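49 protein (Murid herpesvirus 4, PDB 6A4V) probably interacts with the host poly(ADP-ribose) polymerase 1 and thereby facilitates replication of the gammaherpesvirus. Local coordinates at residues 60-65 and 259-264; 196-201 and 220-225; 187-192 and 227-232. All blocks are in the same frame, centred on the assembly; numbering follows the deposited sequence.

Contact 1. Residues 60-65 and 259-264; sequences NRVSAC and AIVESD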
# COMPACT_ATOMS: atom_id res chain seq x y z
N ASN B 60 -10.16 -29.47 5.69
CA ASN B 60 -10.45 -29.20 7.09
C ASN B 60 -11.31 -27.95 7.20
O ASN B 60 -11.14 -27.02 6.45
CB ASN B 60 -9.22 -28.84 7.92
CG ASN B 60 -8.48 -30.05 8.42
OD1 ASN B 60 -8.95 -31.17 8.24
ND2 ASN B 60 -7.35 -29.82 9.05
N ARG B 61 -12.15 -27.96 8.24
CA ARG B 61 -12.85 -26.80 8.69
C ARG B 61 -11.84 -25.75 9.18
O ARG B 61 -12.14 -24.61 9.03
CB ARG B 61 -13.84 -27.15 9.80
CG ARG B 61 -15.09 -27.86 9.31
CD ARG B 61 -16.33 -27.56 10.14
NE ARG B 61 -16.06 -27.80 11.56
CZ ARG B 61 -16.75 -27.25 12.55
NH1 ARG B 61 -17.66 -26.33 12.28
NH2 ARG B 61 -16.53 -27.64 13.80
N VAL B 62 -10.70 -26.16 9.77
CA VAL B 62 -9.69 -25.20 10.27
C VAL B 62 -9.02 -24.51 9.07
O VAL B 62 -9.05 -23.26 8.95
CB VAL B 62 -8.65 -25.82 11.22
CG1 VAL B 62 -7.67 -24.76 11.72
CG2 VAL B 62 -9.30 -26.45 12.44
N SER B 63 -8.45 -25.33 8.17
CA SER B 63 -7.88 -24.92 6.92
C SER B 63 -8.76 -23.90 6.19
O SER B 63 -8.29 -22.91 5.72
CB SER B 63 -7.66 -26.08 6.05
OG SER B 63 -6.71 -26.95 6.63
N ALA B 64 -10.05 -24.19 6.09
CA ALA B 64 -10.94 -23.31 5.37
C ALA B 64 -11.02 -21.95 6.10
O ALA B 64 -10.82 -20.89 5.52
CB ALA B 64 -12.28 -23.99 5.24
N CYS B 65 -11.15 -22.00 7.42
CA CYS B 65 -11.32 -20.78 8.22
C CYS B 65 -10.11 -19.87 7.99
O CYS B 65 -10.23 -18.65 7.77
CB CYS B 65 -11.59 -21.14 9.67
SG CYS B 65 -12.18 -19.72 10.63
N ALA B 259 -13.06 -21.40 18.18
CA ALA B 259 -13.97 -22.40 18.70
C ALA B 259 -13.66 -23.74 18.04
O ALA B 259 -13.27 -24.70 18.75
CB ALA B 259 -15.40 -21.99 18.49
N ILE B 260 -13.83 -23.74 16.72
CA ILE B 260 -13.48 -24.81 15.84
C ILE B 260 -12.22 -25.54 16.30
O ILE B 260 -12.16 -26.75 16.23
CB ILE B 260 -13.33 -24.25 14.41
CG1 ILE B 260 -14.70 -24.06 13.76
CG2 ILE B 260 -12.42 -25.09 13.54
CD1 ILE B 260 -14.63 -23.60 12.32
N VAL B 261 -11.17 -24.78 16.61
CA VAL B 261 -9.87 -25.40 16.84
C VAL B 261 -9.99 -26.22 18.12
O VAL B 261 -9.50 -27.35 18.17
CB VAL B 261 -8.72 -24.37 16.86
CG1 VAL B 261 -7.48 -24.84 17.63
CG2 VAL B 261 -8.33 -24.01 15.44
N GLU B 262 -10.72 -25.65 19.09
CA GLU B 262 -10.84 -26.15 20.44
C GLU B 262 -11.74 -27.38 20.49
O GLU B 262 -11.52 -28.25 21.32
CB GLU B 262 -11.42 -25.09 21.38
CG GLU B 262 -11.19 -25.43 22.83
CD GLU B 262 -11.73 -24.38 23.78
OE1 GLU B 262 -12.54 -24.76 24.66
OE2 GLU B 262 -11.37 -23.19 23.60
N SER B 263 -12.73 -27.45 19.60
CA SER B 263 -13.61 -28.59 19.50
C SER B 263 -13.02 -29.68 18.59
O SER B 263 -13.77 -30.36 17.89
CB SER B 263 -14.96 -28.15 19.02
OG SER B 263 -15.02 -28.08 17.60
N ASP B 264 -11.68 -29.84 18.60
CA ASP B 264 -10.96 -30.93 17.91
C ASP B 264 -9.81 -31.43 18.79
O ASP B 264 -8.66 -30.95 18.71
CB ASP B 264 -10.41 -30.48 16.55
CG ASP B 264 -11.48 -30.13 15.52
OD1 ASP B 264 -12.58 -29.67 15.92
OD2 ASP B 264 -11.21 -30.32 14.33
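Helix 61-85 and helix 238-262 meet where the first turn of one, carrying Arg61 and Val62, lies beside the last turn of the other, carrying Ile260 and Val261. The backbones come nearest at Val62 CA and Val261 CA, 6.6 Å apart. Val62 CG2 packs on Ile260 CG2 at 3.6 Å, the two side chains lying alongside each other and pointing opposite ways; it also lies near Val261 CG2, which Val62 CG1 approaches at 3.9 Å, roughly at right angles. This is apolar helix-helix packing at the surface of a predominantly helical fold; 281 Å² is buried, and no hydrogen bond spans the two segments. Val62 also touches Leu257 one turn back on helix 238-262, and Val261 rests on Val275 and Leu279 of helix 274-289, so the small cluster joins three helices. Arg61, exposed, extends over Ile260. Its chain bends at chi2 and chi3 (-52° at the latter), which turns one face of the guanidinium to Ile260: Ile260 CG1 sits 3.8 Å from the Arg61 guanidinium plane, displaced from the group's centre. Ser263 OG stands at the edge of that group, 4.1 Å from Arg61 NH2.

Contact 2. Residues 196-201 and 220-225; sequences KTFLKY and LVYWVS
Three rings carry the contact, and the phenol of Tyr222 lies at its centre. The Phe198 ring has the Tyr222 hydroxyl at its edge, in plane, with CD1 of Phe198 3.5 Å from OH of Tyr222. The Trp223 indole takes its own neighbour over one face: Tyr222 CD2 stands 3.8 Å above the indole plane, displaced from the centre of the ring system, while Trp223 CE2 lies at the edge of the Tyr222 ring. Across the contact, Phe198 O is also at the edge of the Tyr222 ring, near its plane. Leu199 CD2 approaches the indole obliquely, 3.8 Å from Trp223 CZ2, and the two side chains cross at about a right angle.

The polar link is a hydrogen bond from Tyr222 OH to the main-chain Phe198 O, 2.5 Å long. The donor sits in the carbonyl plane at a C=O...donor angle of 118°, the direction of a lone pair. With CG anti to the backbone N (chi1 169°), the Tyr222 side chain extends toward helix 195-203, and its buried hydroxyl finds an acceptor there. Tyr201 CB lies 3.7 Å from Tyr222 OH. The bond ties a side chain of one helix to the backbone of the other.

The segments run nearly antiparallel, at 164°, with axes 11.4 Å apart, a spacing wide enough to accommodate the aromatic side chains. Met183 of helix 173-184 touches Phe198 and Tyr201, and Ile180 of that helix touches Tyr222. Behind segment 220-225, helices 131-146 and 161-168 pack on Val221 and Val224, whereas Leu199 on the other helix meets Glu300 of the second subunit.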
# COMPACT_ATOMS: atom_id res chain seq x y z
N LYS B 196 -6.39 3.71 -9.71
CA LYS B 196 -5.40 3.05 -10.53
C LYS B 196 -6.13 2.32 -11.65
O LYS B 196 -5.81 2.48 -12.83
CB LYS B 196 -4.55 2.18 -9.59
CG LYS B 196 -3.73 1.07 -10.20
CD LYS B 196 -2.66 0.52 -9.24
CE LYS B 196 -1.64 1.55 -8.83
NZ LYS B 196 -0.24 1.04 -8.84
N THR B 197 -7.19 1.56 -11.31
CA THR B 197 -7.93 0.87 -12.36
C THR B 197 -8.62 1.83 -13.34
O THR B 197 -8.65 1.56 -14.54
CB THR B 197 -8.88 -0.13 -11.73
OG1 THR B 197 -8.00 -0.90 -10.90
CG2 THR B 197 -9.61 -0.98 -12.73
N PHE B 198 -9.18 2.93 -12.87
CA PHE B 198 -9.95 3.76 -13.81
C PHE B 198 -8.96 4.43 -14.77
O PHE B 198 -9.30 4.65 -15.95
CB PHE B 198 -10.83 4.80 -13.12
CG PHE B 198 -12.13 4.29 -12.57
CD1 PHE B 198 -13.13 3.90 -13.44
CD2 PHE B 198 -12.35 4.20 -11.21
CE1 PHE B 198 -14.32 3.42 -12.96
CE2 PHE B 198 -13.52 3.63 -10.73
CZ PHE B 198 -14.52 3.32 -11.61
N LEU B 199 -7.76 4.73 -14.25
CA LEU B 199 -6.62 5.25 -15.01
C LEU B 199 -6.23 4.26 -16.09
O LEU B 199 -6.08 4.60 -17.27
CB LEU B 199 -5.44 5.49 -14.05
CG LEU B 199 -5.51 6.81 -13.31
CD1 LEU B 199 -4.56 6.86 -12.12
CD2 LEU B 199 -5.20 7.95 -14.25
N LYS B 200 -6.01 3.03 -15.66
CA LYS B 200 -5.64 1.99 -16.57
C LYS B 200 -6.60 2.01 -17.78
O LYS B 200 -6.13 2.12 -18.91
CB LYS B 200 -5.60 0.68 -15.77
CG LYS B 200 -5.00 -0.51 -16.49
CD LYS B 200 -5.84 -1.75 -16.40
CE LYS B 200 -5.17 -2.98 -16.98
NZ LYS B 200 -5.97 -4.20 -16.68
N TYR B 201 -7.92 1.97 -17.59
CA TYR B 201 -8.86 1.87 -18.77
C TYR B 201 -9.02 3.24 -19.46
O TYR B 201 -9.61 3.33 -20.54
CB TYR B 201 -10.22 1.27 -18.40
CG TYR B 201 -10.17 -0.18 -17.99
CD1 TYR B 201 -9.50 -0.57 -16.84
CD2 TYR B 201 -10.79 -1.17 -18.73
CE1 TYR B 201 -9.44 -1.89 -16.43
CE2 TYR B 201 -10.73 -2.51 -18.34
CZ TYR B 201 -10.04 -2.87 -17.19
OH TYR B 201 -9.96 -4.16 -16.78
N LEU B 220 -13.03 13.12 -21.56
CA LEU B 220 -13.68 14.06 -20.64
C LEU B 220 -14.91 13.40 -20.04
O LEU B 220 -15.23 13.57 -18.87
CB LEU B 220 -14.13 15.31 -21.37
CG LEU B 220 -14.86 16.29 -20.46
CD1 LEU B 220 -14.05 16.54 -19.19
CD2 LEU B 220 -15.11 17.60 -21.18
N VAL B 221 -15.61 12.68 -20.91
CA VAL B 221 -16.85 12.12 -20.56
C VAL B 221 -16.59 11.12 -19.46
O VAL B 221 -17.34 11.04 -18.49
CB VAL B 221 -17.52 11.41 -21.75
CG1 VAL B 221 -18.43 10.31 -21.28
CG2 VAL B 221 -18.26 12.37 -22.64
N TYR B 222 -15.60 10.27 -19.73
CA TYR B 222 -15.29 9.11 -18.89
C TYR B 222 -14.90 9.64 -17.50
O TYR B 222 -15.40 9.17 -16.52
CB TYR B 222 -14.17 8.31 -19.55
CG TYR B 222 -13.53 7.23 -18.73
CD1 TYR B 222 -13.99 5.92 -18.80
CD2 TYR B 222 -12.42 7.48 -17.94
CE1 TYR B 222 -13.37 4.90 -18.10
CE2 TYR B 222 -11.77 6.46 -17.26
CZ TYR B 222 -12.27 5.17 -17.31
OH TYR B 222 -11.68 4.13 -16.63
N TRP B 223 -14.06 10.66 -17.46
CA TRP B 223 -13.64 11.20 -16.19
C TRP B 223 -14.76 11.97 -15.49
O TRP B 223 -14.77 12.02 -14.26
CB TRP B 223 -12.38 12.04 -16.31
CG TRP B 223 -11.20 11.15 -16.52
CD1 TRP B 223 -10.49 10.99 -17.66
CD2 TRP B 223 -10.62 10.26 -15.56
NE1 TRP B 223 -9.49 10.07 -17.48
CE2 TRP B 223 -9.54 9.62 -16.19
CE3 TRP B 223 -10.84 10.02 -14.20
CZ2 TRP B 223 -8.73 8.69 -15.53
CZ3 TRP B 223 -10.03 9.13 -13.54
CH2 TRP B 223 -9.02 8.44 -14.21
N VAL B 224 -15.72 12.51 -16.23
CA VAL B 224 -16.81 13.14 -15.55
C VAL B 224 -17.62 12.02 -14.89
O VAL B 224 -18.03 12.14 -13.78
CB VAL B 224 -17.70 13.97 -16.51
CG1 VAL B 224 -19.13 14.04 -16.03
CG2 VAL B 224 -17.18 15.38 -16.72
N SER B 225 -17.88 10.96 -15.63
CA SER B 225 -18.63 9.85 -15.15
C SER B 225 -17.93 9.29 -13.89
O SER B 225 -18.55 9.08 -12.92
CB SER B 225 -18.79 8.76 -16.18
OG SER B 225 -19.08 9.27 -17.49

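Contact 3. Residues 187-192 and 227-232; sequences KHFSYM and FKLFSV
Met192, opening the short strand 192-193 just after the loop that follows helix 173-184, reaches across to Leu229 and Phe230. From CB, which points toward helix 213-235, the chain runs through CG and bends at chi2 (-67°) and again at chi3, bringing SD to 4.1 Å from Leu229 CD1 and turning the methyl group over the Phe230 ring. There CE lies 3.5 Å from the Phe230 centroid and 22° off the ring normal, a CH-pi contact; its shortest approach is 3.2 Å to Phe230 CD1. The sulfur is farther above the same ring, SD being 4.9 Å from its centroid. CE also meets Leu229 CB at 4.0 Å, to one side of the ring.

Phe189 makes the second point of attachment. Its CZ reaches Val232 CG1 at 3.3 Å and Leu229 CD2 at 3.5 Å, both oblique to the ring, while Leu229 O lies at the ring edge. Backbone hydrogen bonds join Met192 to Tyr40 and Tyr41, and Phe189 O is hydrogen-bonded to the Tyr41 hydroxyl, connecting the loop to the N-terminal part of the chain. Tyr40 also meets Phe230 edge-to-face, beside a Met-aromatic contact that packs the strand's start onto a core helix.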
# COMPACT_ATOMS: atom_id res chain seq x y z
N LYS B 187 -23.47 -1.94 -10.10
CA LYS B 187 -24.61 -2.57 -9.55
C LYS B 187 -24.98 -1.87 -8.24
O LYS B 187 -24.91 -2.51 -7.18
CB LYS B 187 -24.34 -4.06 -9.34
CG LYS B 187 -24.01 -4.84 -10.61
CD LYS B 187 -23.98 -6.35 -10.39
CE LYS B 187 -23.74 -7.16 -11.65
NZ LYS B 187 -23.62 -8.60 -11.34
N HIS B 188 -25.36 -0.59 -8.34
CA HIS B 188 -25.80 0.24 -7.21
C HIS B 188 -24.76 0.17 -6.08
O HIS B 188 -25.09 -0.14 -4.94
CB HIS B 188 -27.18 -0.22 -6.73
CG HIS B 188 -28.26 -0.11 -7.76
ND1 HIS B 188 -28.69 -1.21 -8.52
CD2 HIS B 188 -29.03 0.93 -8.15
CE1 HIS B 188 -29.65 -0.83 -9.33
NE2 HIS B 188 -29.89 0.47 -9.11
N PHE B 189 -23.49 0.42 -6.42
CA PHE B 189 -22.41 0.55 -5.47
C PHE B 189 -22.21 -0.74 -4.68
O PHE B 189 -21.86 -0.69 -3.50
CB PHE B 189 -22.65 1.76 -4.57
CG PHE B 189 -22.58 3.04 -5.34
CD1 PHE B 189 -23.65 3.51 -6.08
CD2 PHE B 189 -21.37 3.74 -5.40
CE1 PHE B 189 -23.55 4.69 -6.80
CE2 PHE B 189 -21.27 4.92 -6.12
CZ PHE B 189 -22.35 5.38 -6.83
N SER B 190 -22.39 -1.89 -5.32
CA SER B 190 -22.11 -3.17 -4.64
C SER B 190 -20.62 -3.24 -4.34
O SER B 190 -20.25 -3.73 -3.25
CB SER B 190 -22.54 -4.34 -5.45
OG SER B 190 -23.94 -4.29 -5.68
N TYR B 191 -19.82 -2.79 -5.36
CA TYR B 191 -18.36 -2.70 -5.41
C TYR B 191 -18.01 -1.34 -6.00
O TYR B 191 -18.90 -0.65 -6.49
CB TYR B 191 -17.73 -3.82 -6.23
CG TYR B 191 -18.34 -4.03 -7.59
CD1 TYR B 191 -19.36 -4.94 -7.80
CD2 TYR B 191 -17.91 -3.31 -8.67
CE1 TYR B 191 -19.90 -5.16 -9.05
CE2 TYR B 191 -18.45 -3.50 -9.93
CZ TYR B 191 -19.44 -4.43 -10.13
OH TYR B 191 -19.94 -4.58 -11.39
N MET B 192 -16.73 -0.95 -5.88
CA MET B 192 -16.17 0.18 -6.55
C MET B 192 -14.78 -0.23 -7.03
O MET B 192 -14.08 -0.96 -6.35
CB MET B 192 -16.05 1.42 -5.66
CG MET B 192 -17.11 2.49 -5.88
SD MET B 192 -17.11 3.33 -7.48
CE MET B 192 -16.58 4.98 -7.03
N PHE B 227 -15.84 10.77 -11.97
CA PHE B 227 -15.94 11.72 -10.86
C PHE B 227 -17.30 11.63 -10.13
O PHE B 227 -17.39 11.93 -8.89
CB PHE B 227 -15.74 13.14 -11.38
CG PHE B 227 -15.78 14.21 -10.33
CD1 PHE B 227 -14.76 14.31 -9.40
CD2 PHE B 227 -16.76 15.18 -10.34
CE1 PHE B 227 -14.81 15.29 -8.42
CE2 PHE B 227 -16.78 16.19 -9.37
CZ PHE B 227 -15.80 16.24 -8.41
N LYS B 228 -18.38 11.39 -10.90
CA LYS B 228 -19.73 11.44 -10.35
C LYS B 228 -19.88 10.19 -9.48
O LYS B 228 -20.38 10.30 -8.34
CB LYS B 228 -20.80 11.68 -11.43
CG LYS B 228 -22.22 11.17 -11.14
CD LYS B 228 -23.14 12.20 -10.49
CE LYS B 228 -24.62 11.88 -10.60
NZ LYS B 228 -25.20 12.21 -11.92
N LEU B 229 -19.31 9.06 -9.94
CA LEU B 229 -19.39 7.85 -9.16
C LEU B 229 -18.67 8.06 -7.83
O LEU B 229 -19.23 7.76 -6.75
CB LEU B 229 -18.77 6.68 -9.91
CG LEU B 229 -19.66 5.73 -10.72
CD1 LEU B 229 -18.86 4.48 -11.01
CD2 LEU B 229 -20.95 5.32 -10.03
N PHE B 230 -17.42 8.53 -7.85
CA PHE B 230 -16.66 8.66 -6.61
C PHE B 230 -17.36 9.71 -5.75
O PHE B 230 -17.37 9.65 -4.52
CB PHE B 230 -15.18 9.00 -6.89
CG PHE B 230 -14.31 7.79 -7.10
CD1 PHE B 230 -14.12 6.85 -6.08
CD2 PHE B 230 -13.72 7.54 -8.33
CE1 PHE B 230 -13.34 5.72 -6.28
CE2 PHE B 230 -12.94 6.40 -8.53
CZ PHE B 230 -12.73 5.51 -7.50
N SER B 231 -18.00 10.69 -6.38
CA SER B 231 -18.66 11.70 -5.57
C SER B 231 -19.73 11.06 -4.70
O SER B 231 -19.92 11.41 -3.54
CB SER B 231 -19.25 12.78 -6.40
OG SER B 231 -18.26 13.77 -6.69
N VAL B 232 -20.51 10.19 -5.31
CA VAL B 232 -21.62 9.62 -4.60
C VAL B 232 -21.04 8.68 -3.54
O VAL B 232 -21.40 8.71 -2.37
CB VAL B 232 -22.56 8.92 -5.60
CG1 VAL B 232 -23.44 7.87 -4.95
CG2 VAL B 232 -23.41 9.96 -6.33

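Overall arrangement
Contacts 2 and 3 form one continuous region, whereas contact 1 stands apart. The centres of contacts 2 and 3 are 13 Å apart; both use helix 213-235, at successive segments, and they touch directly through Phe198 CD2 and Phe230 CE2, 3.5 Å apart. Phe198 of contact 2 thus packs against Phe230 of contact 3. The centre of contact 1 lies about 33 Å from the centre of the chain, about 37 Å from the centre of contact 3 and 44 Å from that of contact 2. Its nearest atoms are about 21 Å from contact 3, so no direct touch exists. Helix 238-262 follows helix 213-235 and provides the connection along the chain.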